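Uncharacterized protein (Bacillus subtilis, PDB 5DQV) hydrolyses nucleotides as a metal-dependent pyrophosphohydrolase of the HD-domain superfamily, with a nickel ion bound in the crystal. Local coordinates at residues T18-V23 with H64-V69; V44-K49 with Q127-L132; E58-V63 with I100-K105; E81-L86 with E94-V99. All coordinates share one frame; numbering follows the deposited sequence.

Interactions 1, 3 and 4 form a connected apolar body, and interaction 2 meets interaction 3 where V44 touches E58. Interactions 3 and 4, with centres about 9 Å apart, share helix 93-106; interaction 1 lies about 11 Å from the centre of interaction 3 and touches both. Interactions 2 and 4 have centres about 20 Å apart and do not touch. Along the chain, interaction 4 is nested inside interaction 3, which is nested inside interaction 2, whereas interaction 1 alternates with interactions 2 and 3. Interactions 1 and 2, about 18 Å apart between centres, each supply one ligand, H64 and D130, to the same nickel ion of this all-helical HD domain.

Interaction 1 (T18-V23 with H64-V69); sequences TWVQSV and HDLIDV. With NI (nickel (II) ion), chain C.
L66 pushes its two methyl groups toward helix 8-24, where W19, V20 and V23 receive them. L66 CD1 lies 3.7 Å from W19 CH2 and 4.1 Å from the centroid of the six-membered indole ring, 29° off the ring normal, which makes an off-centre CH-pi contact with an oblique approach. L66 CD1 also reaches V20 CG2 at 4.1 Å, while L66 CD2 turns to V23 CG1 at 3.9 Å; a single leucine fork therefore spans about one helical turn. The torsions account for the reach: L66 CG is anti to its carbonyl carbon (chi1 -69°), and the indole of W19 swings anti to the backbone N (chi1 166°), bringing its benzo end over to the leucine. The backbones stay 7.8 Å apart between V20 CA and L66 CA, so side chains alone bridge the gap.

Directly before L66 come H64 and D65 of the HD motif. H64 NE2 binds nickel at 2.0 Å. A hydrogen bond between H64 ND1 and A61 O fixes the imidazole's rotation. Helix 33-50 packs on V20 through W33 and I36, helix 79-88 meets W19 through Q85, and helix 93-106 meets H64 through M106.

Interaction 2 (V44-K49 with Q127-L132); sequences VYIGEK and QDADRL. With NI (nickel (II) ion), chain C.
The nickel site of the HD domain borders this contact: helix 121-132 presents D130 to the metal and packs I46 of helix 33-50 against its A129 and L132. D130 OD1 binds nickel at 2.2 Å, and OD2 of the same carboxylate is farther from the metal, at 3.2 Å, as expected for coordination through one oxygen. An anti relation between D130 CG and the backbone N (chi1 -164°) carries the carboxylate to the metal.

I46 and L132 reach toward each other tip to tip, with their CD1 methyls 3.7 Å apart. I46 CD1 also approaches A129 CB at 4.5 Å, a looser van der Waals contact, and the closest CA atoms are those of I46 and A129, 7.7 Å apart. The final aspartate of an H...HD...D set is thus carried on a helix whose A129 and L132 pack against the helix bearing the first histidine, H35; H64 of interaction 1 is a further nickel ligand.

D128 points its carboxylate toward the start of helix 179-202: OD1 accepts from N177 N and OD2 from T178 N, satisfying both oxygens of this buried group. L132 also packs on L184 and A185 of that helix, and A129 meets V39, L42 and A43 of helix 33-50.

Interaction 3 (E58-V63 with I100-K105); sequences ETAALV and IHIITK
A60 meets I102 where helix 54-63 passes helix 93-106: A60 CB lies 3.7 Å from I102 CD1 and 4.1 Å from I102 CG2. Both methyls bear on one carbon because I102 places CG2 anti to its backbone N and CG1 anti to its carbonyl carbon (chi1 -68°). I103 adopts another conformation: its CG1 stands between the backbone N and the carbonyl carbon (chi1 68°). From there I103 CD1 reaches V63 CG2 at 4.0 Å, and I103 CG2 sits 4.1 Å from A60 O. V63 CG2 is the counterpart of I103 CG1, since it too stands between its own backbone N and carbonyl carbon. V63 and I103 meet at a slant, through V63 CG2 and the I103 methyls.

The short segments have axes 9.6 Å apart and crossing at -39°, with the smallest CA separation at A60 and I103, 6.8 Å. At the nearest point A60 offers only its CB and carbonyl oxygen to the isoleucine branches. Farther along, T104 OG1 bonds back to I100 O, which also accepts T104 N; the hydroxyl is thereby tied to its own helix.

All four touching residues are buried. V63 also packs on W19, and I103 on I67 in the loop following the HD motif. This is apolar helix-helix packing in the all-helical HD domain, with the side chain of I103 about 10 Å from the nickel ion.

Interaction 4 (E81-L86 with E94-V99); sequences EVYNQL and EDADRV
L86 and V99 form the buried end of this contact, and Y83 with D97 the partly exposed one. On the buried side, L86 CD1 meets V99 CG1 at 3.9 Å, the two side chains slanting past each other. V99 puts CG1 anti to its backbone N (chi1 165°), which turns that methyl to the leucine. A96, also buried, lies between the two ends: A96 CB is 3.9 Å from Y83 CE1, and the closest CA atoms are those of Y83 and A96, 6.4 Å apart. The short helical segments run nearly antiparallel, at 151°, with axes 9.9 Å apart, as expected of two helices joined by a short connection.

Toward the other end the packing turns polar. D97 OD1 comes to 3.5 Å from Y83 CE1, a carbon, and the approach to the ring is oblique, with the ring and carboxylate planes 25° apart. Its other oxygen, OD2, has a stronger partner in the salt bridge to K93 NZ, a lysine whose side chain also touches Y83. Behind the buried end, V99 packs on V63 and L86 on T59 of helix 54-63.

Chemically, the two helices are held together across this contact by dispersion between methyls and a ring carbon, Y83 CE1, while the carboxylate's charge is probably balanced largely by K93 on its own helix; the tyrosine probably offers D97 at most a weak electrostatic interaction through its C-H.

Interaction 1 (T18-V23 with H64-V69)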
loop_
_atom_site.group_PDB
_atom_site.type_symbol
_atom_site.label_atom_id
_atom_site.label_comp_id
_atom_site.label_asym_id
_atom_site.label_seq_id
_atom_site.Cartn_x
_atom_site.Cartn_y
_atom_site.Cartn_z
ATOM N N THR A 18 26.230 -8.250 -6.177
ATOM C CA THR A 18 26.521 -8.518 -4.758
ATOM C C THR A 18 26.893 -7.163 -4.096
ATOM O O THR A 18 26.529 -6.900 -2.975
ATOM C CB THR A 18 27.683 -9.506 -4.617
ATOM O OG1 THR A 18 27.366 -10.734 -5.287
ATOM C CG2 THR A 18 28.058 -9.775 -3.125
ATOM N N TRP A 19 27.658 -6.340 -4.812
ATOM C CA TRP A 19 28.035 -5.004 -4.341
ATOM C C TRP A 19 26.818 -4.142 -4.018
ATOM O O TRP A 19 26.696 -3.612 -2.912
ATOM C CB TRP A 19 28.998 -4.306 -5.326
ATOM C CG TRP A 19 29.185 -2.864 -5.132
ATOM C CD1 TRP A 19 29.526 -2.227 -3.978
ATOM C CD2 TRP A 19 29.023 -1.846 -6.127
ATOM N NE1 TRP A 19 29.621 -0.841 -4.195
ATOM C CE2 TRP A 19 29.301 -0.591 -5.500
ATOM C CE3 TRP A 19 28.661 -1.864 -7.490
ATOM C CZ2 TRP A 19 29.240 0.605 -6.183
ATOM C CZ3 TRP A 19 28.607 -0.687 -8.154
ATOM C CH2 TRP A 19 28.903 0.551 -7.503
ATOM N N VAL A 20 25.921 -4.010 -4.983
ATOM C CA VAL A 20 24.749 -3.167 -4.847
ATOM C C VAL A 20 23.879 -3.648 -3.690
ATOM O O VAL A 20 23.419 -2.836 -2.863
ATOM C CB VAL A 20 23.935 -3.148 -6.163
ATOM C CG1 VAL A 20 22.548 -2.572 -5.955
ATOM C CG2 VAL A 20 24.731 -2.392 -7.272
ATOM N N GLN A 21 23.671 -4.968 -3.632
ATOM C CA GLN A 21 22.930 -5.555 -2.525
ATOM C C GLN A 21 23.616 -5.245 -1.195
ATOM O O GLN A 21 22.935 -4.904 -0.224
ATOM C CB GLN A 21 22.682 -7.056 -2.737
ATOM C CG GLN A 21 21.751 -7.660 -1.706
ATOM C CD GLN A 21 21.395 -9.138 -1.984
ATOM O OE1 GLN A 21 21.941 -9.760 -2.893
ATOM N NE2 GLN A 21 20.466 -9.672 -1.219
ATOM N N SER A 22 24.956 -5.302 -1.144
ATOM C CA SER A 22 25.691 -4.974 0.079
ATOM C C SER A 22 25.606 -3.503 0.451
ATOM O O SER A 22 25.523 -3.180 1.625
ATOM C CB SER A 22 27.160 -5.387 -0.073
ATOM O OG SER A 22 27.921 -5.120 1.103
ATOM N N VAL A 23 25.639 -2.612 -0.541
ATOM C CA VAL A 23 25.508 -1.172 -0.334
ATOM C C VAL A 23 24.132 -0.847 0.276
ATOM O O VAL A 23 24.029 -0.099 1.244
ATOM C CB VAL A 23 25.728 -0.344 -1.662
ATOM C CG1 VAL A 23 25.255 1.125 -1.444
ATOM C CG2 VAL A 23 27.184 -0.382 -2.127
ATOM N N HIS A 64 21.352 2.156 -10.910
ATOM C CA HIS A 64 20.574 3.351 -11.285
ATOM C C HIS A 64 20.168 4.183 -10.066
ATOM O O HIS A 64 20.064 5.409 -10.181
ATOM C CB HIS A 64 19.353 2.974 -12.195
ATOM C CG HIS A 64 18.076 2.655 -11.469
ATOM N ND1 HIS A 64 17.755 1.384 -11.040
ATOM C CD2 HIS A 64 17.006 3.439 -11.145
ATOM C CE1 HIS A 64 16.582 1.402 -10.421
ATOM N NE2 HIS A 64 16.103 2.642 -10.470
ATOM N N ASP A 65 20.017 3.547 -8.906
ATOM C CA ASP A 65 19.524 4.213 -7.696
ATOM C C ASP A 65 20.614 4.671 -6.727
ATOM O O ASP A 65 20.283 5.322 -5.703
ATOM C CB ASP A 65 18.730 3.204 -6.820
ATOM C CG ASP A 65 17.246 3.246 -7.020
ATOM O OD1 ASP A 65 16.713 3.875 -7.991
ATOM O OD2 ASP A 65 16.601 2.573 -6.164
ATOM N N LEU A 66 21.869 4.265 -6.942
ATOM C CA LEU A 66 22.862 4.332 -5.874
ATOM C C LEU A 66 23.192 5.810 -5.591
ATOM O O LEU A 66 23.613 6.126 -4.501
ATOM C CB LEU A 66 24.139 3.583 -6.221
ATOM C CG LEU A 66 24.104 2.045 -6.307
ATOM C CD1 LEU A 66 25.475 1.590 -6.664
ATOM C CD2 LEU A 66 23.633 1.429 -4.978
ATOM N N ILE A 67 23.007 6.655 -6.594
ATOM C CA ILE A 67 23.291 8.083 -6.482
ATOM C C ILE A 67 22.061 8.956 -6.239
ATOM O O ILE A 67 22.168 10.173 -6.188
ATOM C CB ILE A 67 24.056 8.596 -7.709
ATOM C CG1 ILE A 67 23.202 8.606 -8.991
ATOM C CG2 ILE A 67 25.287 7.733 -7.941
ATOM C CD1 ILE A 67 23.845 9.450 -10.163
ATOM N N ASP A 68 20.900 8.321 -6.089
ATOM C CA ASP A 68 19.628 9.042 -6.134
ATOM C C ASP A 68 19.466 9.751 -4.784
ATOM O O ASP A 68 19.785 9.218 -3.708
ATOM C CB ASP A 68 18.496 8.054 -6.474
ATOM C CG ASP A 68 17.108 8.727 -6.660
ATOM O OD1 ASP A 68 16.520 9.177 -5.678
ATOM O OD2 ASP A 68 16.588 8.740 -7.779
ATOM N N VAL A 69 19.001 10.982 -4.857
ATOM C CA VAL A 69 18.880 11.833 -3.703
ATOM C C VAL A 69 17.991 11.233 -2.629
ATOM O O VAL A 69 18.114 11.590 -1.456
ATOM C CB VAL A 69 18.329 13.191 -4.102
ATOM C CG1 VAL A 69 19.317 13.836 -5.063
ATOM C CG2 VAL A 69 16.899 13.045 -4.714
HETATM NI NI NI C . 14.438 3.060 -9.451
#

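Interaction 2 (V44-K49 with Q127-L132)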
loop_
_atom_site.group_PDB
_atom_site.type_symbol
_atom_site.label_atom_id
_atom_site.label_comp_id
_atom_site.label_asym_id
_atom_site.label_seq_id
_atom_site.Cartn_x
_atom_site.Cartn_y
_atom_site.Cartn_z
ATOM N N VAL A 44 16.431 -6.038 -18.715
ATOM C CA VAL A 44 17.123 -7.002 -19.578
ATOM C C VAL A 44 16.119 -7.584 -20.562
ATOM O O VAL A 44 16.426 -7.752 -21.782
ATOM C CB VAL A 44 17.895 -8.112 -18.726
ATOM C CG1 VAL A 44 18.251 -9.349 -19.587
ATOM C CG2 VAL A 44 19.161 -7.463 -18.043
ATOM N N TYR A 45 14.899 -7.837 -20.084
ATOM C CA TYR A 45 13.837 -8.354 -20.961
ATOM C C TYR A 45 13.507 -7.380 -22.133
ATOM O O TYR A 45 13.540 -7.731 -23.315
ATOM C CB TYR A 45 12.569 -8.681 -20.157
ATOM C CG TYR A 45 11.412 -9.000 -21.068
ATOM C CD1 TYR A 45 11.247 -10.301 -21.562
ATOM C CD2 TYR A 45 10.496 -8.035 -21.453
ATOM C CE1 TYR A 45 10.213 -10.625 -22.411
ATOM C CE2 TYR A 45 9.439 -8.356 -22.305
ATOM C CZ TYR A 45 9.316 -9.657 -22.782
ATOM O OH TYR A 45 8.297 -10.022 -23.626
ATOM N N ILE A 46 13.271 -6.137 -21.786
ATOM C CA ILE A 46 13.021 -5.061 -22.775
ATOM C C ILE A 46 14.222 -4.839 -23.725
ATOM O O ILE A 46 14.068 -4.725 -24.930
ATOM C CB ILE A 46 12.709 -3.776 -22.052
ATOM C CG1 ILE A 46 11.358 -3.899 -21.328
ATOM C CG2 ILE A 46 12.646 -2.576 -23.030
ATOM C CD1 ILE A 46 11.130 -2.806 -20.306
ATOM N N GLY A 47 15.410 -4.794 -23.142
ATOM C CA GLY A 47 16.645 -4.644 -23.838
ATOM C C GLY A 47 16.870 -5.690 -24.895
ATOM O O GLY A 47 17.292 -5.379 -26.028
ATOM N N GLU A 48 16.526 -6.930 -24.571
ATOM C CA GLU A 48 16.655 -8.003 -25.540
ATOM C C GLU A 48 15.664 -7.847 -26.703
ATOM O O GLU A 48 16.051 -7.960 -27.864
ATOM C CB GLU A 48 16.578 -9.390 -24.856
ATOM C CG GLU A 48 16.883 -10.552 -25.854
ATOM C CD GLU A 48 15.668 -11.042 -26.660
ATOM O OE1 GLU A 48 14.521 -10.819 -26.203
ATOM O OE2 GLU A 48 15.850 -11.686 -27.745
ATOM N N LYS A 49 14.409 -7.527 -26.409
ATOM C CA LYS A 49 13.414 -7.261 -27.450
ATOM C C LYS A 49 13.800 -6.071 -28.312
ATOM O O LYS A 49 13.512 -6.058 -29.510
ATOM C CB LYS A 49 12.030 -7.001 -26.835
ATOM C CG LYS A 49 11.429 -8.190 -26.032
ATOM C CD LYS A 49 11.053 -9.296 -26.933
ATOM C CE LYS A 49 10.311 -10.369 -26.198
ATOM N NZ LYS A 49 10.160 -11.514 -27.105
ATOM N N GLN A 127 15.045 3.443 -18.015
ATOM C CA GLN A 127 14.042 4.391 -17.555
ATOM C C GLN A 127 12.671 3.742 -17.613
ATOM O O GLN A 127 11.901 3.808 -16.662
ATOM C CB GLN A 127 14.116 5.686 -18.394
ATOM C CG GLN A 127 13.088 6.731 -18.013
ATOM C CD GLN A 127 13.254 8.029 -18.767
ATOM O OE1 GLN A 127 13.060 8.097 -19.985
ATOM N NE2 GLN A 127 13.656 9.061 -18.056
ATOM N N ASP A 128 12.387 3.081 -18.733
ATOM C CA ASP A 128 11.123 2.377 -18.942
ATOM C C ASP A 128 10.872 1.297 -17.883
ATOM O O ASP A 128 9.790 1.189 -17.331
ATOM C CB ASP A 128 11.119 1.731 -20.343
ATOM C CG ASP A 128 10.837 2.735 -21.492
ATOM O OD1 ASP A 128 10.609 3.947 -21.246
ATOM O OD2 ASP A 128 10.828 2.265 -22.669
ATOM N N ALA A 129 11.911 0.518 -17.581
ATOM C CA ALA A 129 11.820 -0.549 -16.595
ATOM C C ALA A 129 11.530 0.051 -15.193
ATOM O O ALA A 129 10.714 -0.459 -14.426
ATOM C CB ALA A 129 13.142 -1.376 -16.601
ATOM N N ASP A 130 12.175 1.170 -14.906
ATOM C CA ASP A 130 12.042 1.821 -13.619
ATOM C C ASP A 130 10.601 2.317 -13.479
ATOM O O ASP A 130 9.961 2.210 -12.389
ATOM C CB ASP A 130 13.065 2.972 -13.563
ATOM C CG ASP A 130 13.308 3.489 -12.203
ATOM O OD1 ASP A 130 13.213 2.759 -11.250
ATOM O OD2 ASP A 130 13.614 4.669 -12.073
ATOM N N ARG A 131 10.072 2.893 -14.565
ATOM C CA ARG A 131 8.687 3.372 -14.544
ATOM C C ARG A 131 7.642 2.262 -14.542
ATOM O O ARG A 131 6.623 2.362 -13.879
ATOM C CB ARG A 131 8.437 4.413 -15.673
ATOM C CG ARG A 131 9.219 5.647 -15.397
ATOM C CD ARG A 131 8.967 6.691 -16.388
ATOM N NE ARG A 131 9.837 7.819 -16.142
ATOM C CZ ARG A 131 9.630 9.050 -16.578
ATOM N NH1 ARG A 131 8.526 9.344 -17.249
ATOM N NH2 ARG A 131 10.519 9.999 -16.308
ATOM N N LEU A 132 7.907 1.187 -15.243
ATOM C CA LEU A 132 7.022 0.028 -15.203
ATOM C C LEU A 132 6.852 -0.473 -13.758
ATOM O O LEU A 132 5.737 -0.877 -13.343
ATOM C CB LEU A 132 7.547 -1.069 -16.118
ATOM C CG LEU A 132 7.364 -0.889 -17.628
ATOM C CD1 LEU A 132 8.064 -1.953 -18.445
ATOM C CD2 LEU A 132 5.844 -0.854 -17.988
HETATM NI NI NI C . 14.438 3.060 -9.451
#

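Interaction 3 (E58-V63 with I100-K105)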
loop_
_atom_site.group_PDB
_atom_site.type_symbol
_atom_site.label_atom_id
_atom_site.label_comp_id
_atom_site.label_asym_id
_atom_site.label_seq_id
_atom_site.Cartn_x
_atom_site.Cartn_y
_atom_site.Cartn_z
ATOM N N GLU A 58 21.895 -3.906 -18.083
ATOM C CA GLU A 58 21.839 -4.559 -16.771
ATOM C C GLU A 58 22.653 -3.802 -15.718
ATOM O O GLU A 58 22.198 -3.657 -14.584
ATOM C CB GLU A 58 22.299 -5.983 -16.859
ATOM C CG GLU A 58 22.030 -6.761 -15.624
ATOM C CD GLU A 58 22.440 -8.189 -15.746
ATOM O OE1 GLU A 58 22.983 -8.618 -16.811
ATOM O OE2 GLU A 58 22.285 -8.869 -14.727
ATOM N N THR A 59 23.860 -3.397 -16.072
ATOM C CA THR A 59 24.721 -2.623 -15.201
ATOM C C THR A 59 24.114 -1.308 -14.779
ATOM O O THR A 59 24.046 -1.024 -13.570
ATOM C CB THR A 59 26.122 -2.412 -15.799
ATOM O OG1 THR A 59 26.693 -3.688 -16.081
ATOM C CG2 THR A 59 26.995 -1.663 -14.807
ATOM N N ALA A 60 23.593 -0.545 -15.744
ATOM C CA ALA A 60 22.881 0.685 -15.418
ATOM C C ALA A 60 21.667 0.473 -14.552
ATOM O O ALA A 60 21.429 1.207 -13.572
ATOM C CB ALA A 60 22.511 1.463 -16.720
ATOM N N ALA A 61 20.918 -0.577 -14.846
ATOM C CA ALA A 61 19.740 -0.885 -14.029
ATOM C C ALA A 61 20.181 -1.163 -12.616
ATOM O O ALA A 61 19.586 -0.680 -11.660
ATOM C CB ALA A 61 18.975 -2.088 -14.610
ATOM N N LEU A 62 21.246 -1.949 -12.483
ATOM C CA LEU A 62 21.698 -2.348 -11.129
ATOM C C LEU A 62 22.143 -1.138 -10.316
ATOM O O LEU A 62 21.862 -1.074 -9.130
ATOM C CB LEU A 62 22.778 -3.380 -11.217
ATOM C CG LEU A 62 22.315 -4.781 -11.645
ATOM C CD1 LEU A 62 23.536 -5.653 -11.977
ATOM C CD2 LEU A 62 21.399 -5.426 -10.520
ATOM N N VAL A 63 22.817 -0.165 -10.940
ATOM C CA VAL A 63 23.354 0.986 -10.167
ATOM C C VAL A 63 22.521 2.242 -10.256
ATOM O O VAL A 63 22.893 3.256 -9.653
ATOM C CB VAL A 63 24.843 1.286 -10.532
ATOM C CG1 VAL A 63 25.713 -0.015 -10.332
ATOM C CG2 VAL A 63 24.951 1.828 -12.017
ATOM N N ILE A 100 27.635 5.751 -16.491
ATOM C CA ILE A 100 27.564 7.003 -15.740
ATOM C C ILE A 100 26.660 8.016 -16.458
ATOM O O ILE A 100 25.811 8.670 -15.810
ATOM C CB ILE A 100 29.004 7.517 -15.415
ATOM C CG1 ILE A 100 29.708 6.589 -14.423
ATOM C CG2 ILE A 100 29.053 9.036 -14.948
ATOM C CD1 ILE A 100 28.927 6.264 -13.109
ATOM N N HIS A 101 26.791 8.124 -17.777
ATOM C CA HIS A 101 25.987 9.056 -18.547
ATOM C C HIS A 101 24.492 8.736 -18.403
ATOM O O HIS A 101 23.672 9.638 -18.349
ATOM C CB HIS A 101 26.406 9.082 -20.024
ATOM C CG HIS A 101 27.677 9.840 -20.300
ATOM N ND1 HIS A 101 27.851 11.169 -19.962
ATOM C CD2 HIS A 101 28.806 9.473 -20.956
ATOM C CE1 HIS A 101 29.049 11.570 -20.357
ATOM N NE2 HIS A 101 29.651 10.557 -20.957
ATOM N N ILE A 102 24.142 7.448 -18.317
ATOM C CA ILE A 102 22.746 7.060 -18.115
ATOM C C ILE A 102 22.272 7.533 -16.747
ATOM O O ILE A 102 21.273 8.261 -16.647
ATOM C CB ILE A 102 22.535 5.516 -18.221
ATOM C CG1 ILE A 102 22.761 5.045 -19.660
ATOM C CG2 ILE A 102 21.081 5.134 -17.769
ATOM C CD1 ILE A 102 22.837 3.480 -19.823
ATOM N N ILE A 103 22.978 7.138 -15.690
ATOM C CA ILE A 103 22.406 7.343 -14.345
ATOM C C ILE A 103 22.388 8.791 -13.889
ATOM O O ILE A 103 21.554 9.154 -13.072
ATOM C CB ILE A 103 23.045 6.402 -13.302
ATOM C CG1 ILE A 103 24.509 6.758 -13.058
ATOM C CG2 ILE A 103 22.924 4.972 -13.830
ATOM C CD1 ILE A 103 25.238 5.841 -12.060
ATOM N N THR A 104 23.246 9.631 -14.457
ATOM C CA THR A 104 23.304 11.045 -14.082
ATOM C C THR A 104 22.266 11.826 -14.846
ATOM O O THR A 104 21.729 12.818 -14.332
ATOM C CB THR A 104 24.687 11.651 -14.329
ATOM O OG1 THR A 104 25.084 11.423 -15.682
ATOM C CG2 THR A 104 25.738 11.021 -13.352
ATOM N N LYS A 105 21.991 11.384 -16.070
ATOM C CA LYS A 105 20.849 11.884 -16.846
ATOM C C LYS A 105 19.523 11.514 -16.151
ATOM O O LYS A 105 18.693 12.354 -15.972
ATOM C CB LYS A 105 20.891 11.358 -18.287
ATOM C CG LYS A 105 21.936 12.083 -19.177
ATOM C CD LYS A 105 21.413 12.397 -20.607
#

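Interaction 4 (E81-L86 with E94-V99)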
loop_
_atom_site.group_PDB
_atom_site.type_symbol
_atom_site.label_atom_id
_atom_site.label_comp_id
_atom_site.label_asym_id
_atom_site.label_seq_id
_atom_site.Cartn_x
_atom_site.Cartn_y
_atom_site.Cartn_z
ATOM N N GLU A 81 32.277 7.461 -6.830
ATOM C CA GLU A 81 32.349 6.190 -6.113
ATOM C C GLU A 81 31.803 5.069 -6.965
ATOM O O GLU A 81 32.369 3.984 -6.978
ATOM C CB GLU A 81 31.583 6.272 -4.759
ATOM C CG GLU A 81 32.429 6.953 -3.663
ATOM C CD GLU A 81 31.626 7.515 -2.482
ATOM O OE1 GLU A 81 30.392 7.607 -2.527
ATOM O OE2 GLU A 81 32.260 7.953 -1.539
ATOM N N VAL A 82 30.688 5.326 -7.664
ATOM C CA VAL A 82 30.115 4.342 -8.564
ATOM C C VAL A 82 31.076 4.026 -9.711
ATOM O O VAL A 82 31.339 2.884 -9.986
ATOM C CB VAL A 82 28.758 4.818 -9.112
ATOM C CG1 VAL A 82 28.243 3.858 -10.129
ATOM C CG2 VAL A 82 27.729 4.977 -7.943
ATOM N N TYR A 83 31.571 5.062 -10.370
ATOM C CA TYR A 83 32.534 4.934 -11.450
ATOM C C TYR A 83 33.766 4.072 -11.038
ATOM O O TYR A 83 34.113 3.115 -11.717
ATOM C CB TYR A 83 32.988 6.326 -11.942
ATOM C CG TYR A 83 34.041 6.232 -13.028
ATOM C CD1 TYR A 83 33.681 6.088 -14.368
ATOM C CD2 TYR A 83 35.406 6.240 -12.714
ATOM C CE1 TYR A 83 34.640 6.012 -15.362
ATOM C CE2 TYR A 83 36.378 6.130 -13.712
ATOM C CZ TYR A 83 35.967 6.013 -15.026
ATOM O OH TYR A 83 36.888 5.903 -16.001
ATOM N N ASN A 84 34.365 4.408 -9.894
ATOM C CA ASN A 84 35.598 3.748 -9.423
ATOM C C ASN A 84 35.402 2.271 -9.142
ATOM O O ASN A 84 36.288 1.445 -9.447
ATOM C CB ASN A 84 36.153 4.479 -8.205
ATOM C CG ASN A 84 36.754 5.856 -8.545
ATOM O OD1 ASN A 84 36.998 6.156 -9.696
ATOM N ND2 ASN A 84 37.064 6.661 -7.505
ATOM N N GLN A 85 34.234 1.914 -8.605
ATOM C CA GLN A 85 33.965 0.530 -8.261
ATOM C C GLN A 85 33.756 -0.261 -9.511
ATOM O O GLN A 85 34.240 -1.404 -9.645
ATOM C CB GLN A 85 32.741 0.442 -7.341
ATOM C CG GLN A 85 32.540 -0.874 -6.618
ATOM C CD GLN A 85 33.273 -0.958 -5.274
ATOM O OE1 GLN A 85 34.225 -0.209 -5.036
ATOM N NE2 GLN A 85 32.873 -1.901 -4.418
ATOM N N LEU A 86 32.995 0.306 -10.448
ATOM C CA LEU A 86 32.831 -0.373 -11.755
ATOM C C LEU A 86 34.171 -0.676 -12.418
ATOM O O LEU A 86 34.392 -1.794 -12.933
ATOM C CB LEU A 86 31.937 0.453 -12.717
ATOM C CG LEU A 86 30.485 0.619 -12.285
ATOM C CD1 LEU A 86 29.777 1.634 -13.233
ATOM C CD2 LEU A 86 29.814 -0.771 -12.262
ATOM N N GLU A 94 35.123 2.770 -21.296
ATOM C CA GLU A 94 34.088 3.254 -22.203
ATOM C C GLU A 94 32.697 2.836 -21.725
ATOM O O GLU A 94 31.766 3.648 -21.751
ATOM C CB GLU A 94 34.342 2.796 -23.645
ATOM C CG GLU A 94 35.737 3.181 -24.172
ATOM C CD GLU A 94 35.924 4.682 -24.355
ATOM O OE1 GLU A 94 36.030 5.415 -23.338
ATOM O OE2 GLU A 94 35.983 5.128 -25.527
ATOM N N ASP A 95 32.578 1.579 -21.306
ATOM C CA ASP A 95 31.352 1.049 -20.752
ATOM C C ASP A 95 30.979 1.732 -19.471
ATOM O O ASP A 95 29.800 2.064 -19.250
ATOM C CB ASP A 95 31.492 -0.450 -20.504
ATOM C CG ASP A 95 31.406 -1.239 -21.789
ATOM O OD1 ASP A 95 30.898 -0.711 -22.800
ATOM O OD2 ASP A 95 31.846 -2.363 -21.770
ATOM N N ALA A 96 31.977 1.958 -18.632
ATOM C CA ALA A 96 31.753 2.660 -17.399
ATOM C C ALA A 96 31.255 4.111 -17.628
ATOM O O ALA A 96 30.311 4.575 -16.983
ATOM C CB ALA A 96 33.039 2.605 -16.537
ATOM N N ASP A 97 31.830 4.801 -18.605
ATOM C CA ASP A 97 31.378 6.146 -18.959
ATOM C C ASP A 97 29.897 6.123 -19.429
ATOM O O ASP A 97 29.104 7.028 -19.065
ATOM C CB ASP A 97 32.259 6.726 -20.108
ATOM C CG ASP A 97 33.560 7.308 -19.631
ATOM O OD1 ASP A 97 33.761 7.405 -18.417
ATOM O OD2 ASP A 97 34.406 7.680 -20.481
ATOM N N ARG A 98 29.534 5.114 -20.247
ATOM C CA ARG A 98 28.172 4.980 -20.774
ATOM C C ARG A 98 27.195 4.816 -19.613
ATOM O O ARG A 98 26.120 5.400 -19.614
ATOM C CB ARG A 98 28.035 3.760 -21.720
ATOM C CG ARG A 98 28.609 3.917 -23.117
ATOM C CD ARG A 98 28.572 2.600 -23.935
ATOM N NE ARG A 98 27.231 2.242 -24.419
ATOM C CZ ARG A 98 26.933 1.118 -25.082
ATOM N NH1 ARG A 98 27.878 0.226 -25.388
ATOM N NH2 ARG A 98 25.677 0.894 -25.476
ATOM N N VAL A 99 27.571 3.975 -18.646
ATOM C CA VAL A 99 26.732 3.705 -17.504
ATOM C C VAL A 99 26.552 4.997 -16.688
ATOM O O VAL A 99 25.417 5.378 -16.376
ATOM C CB VAL A 99 27.289 2.586 -16.642
ATOM C CG1 VAL A 99 26.588 2.583 -15.265
ATOM C CG2 VAL A 99 27.076 1.247 -17.398
#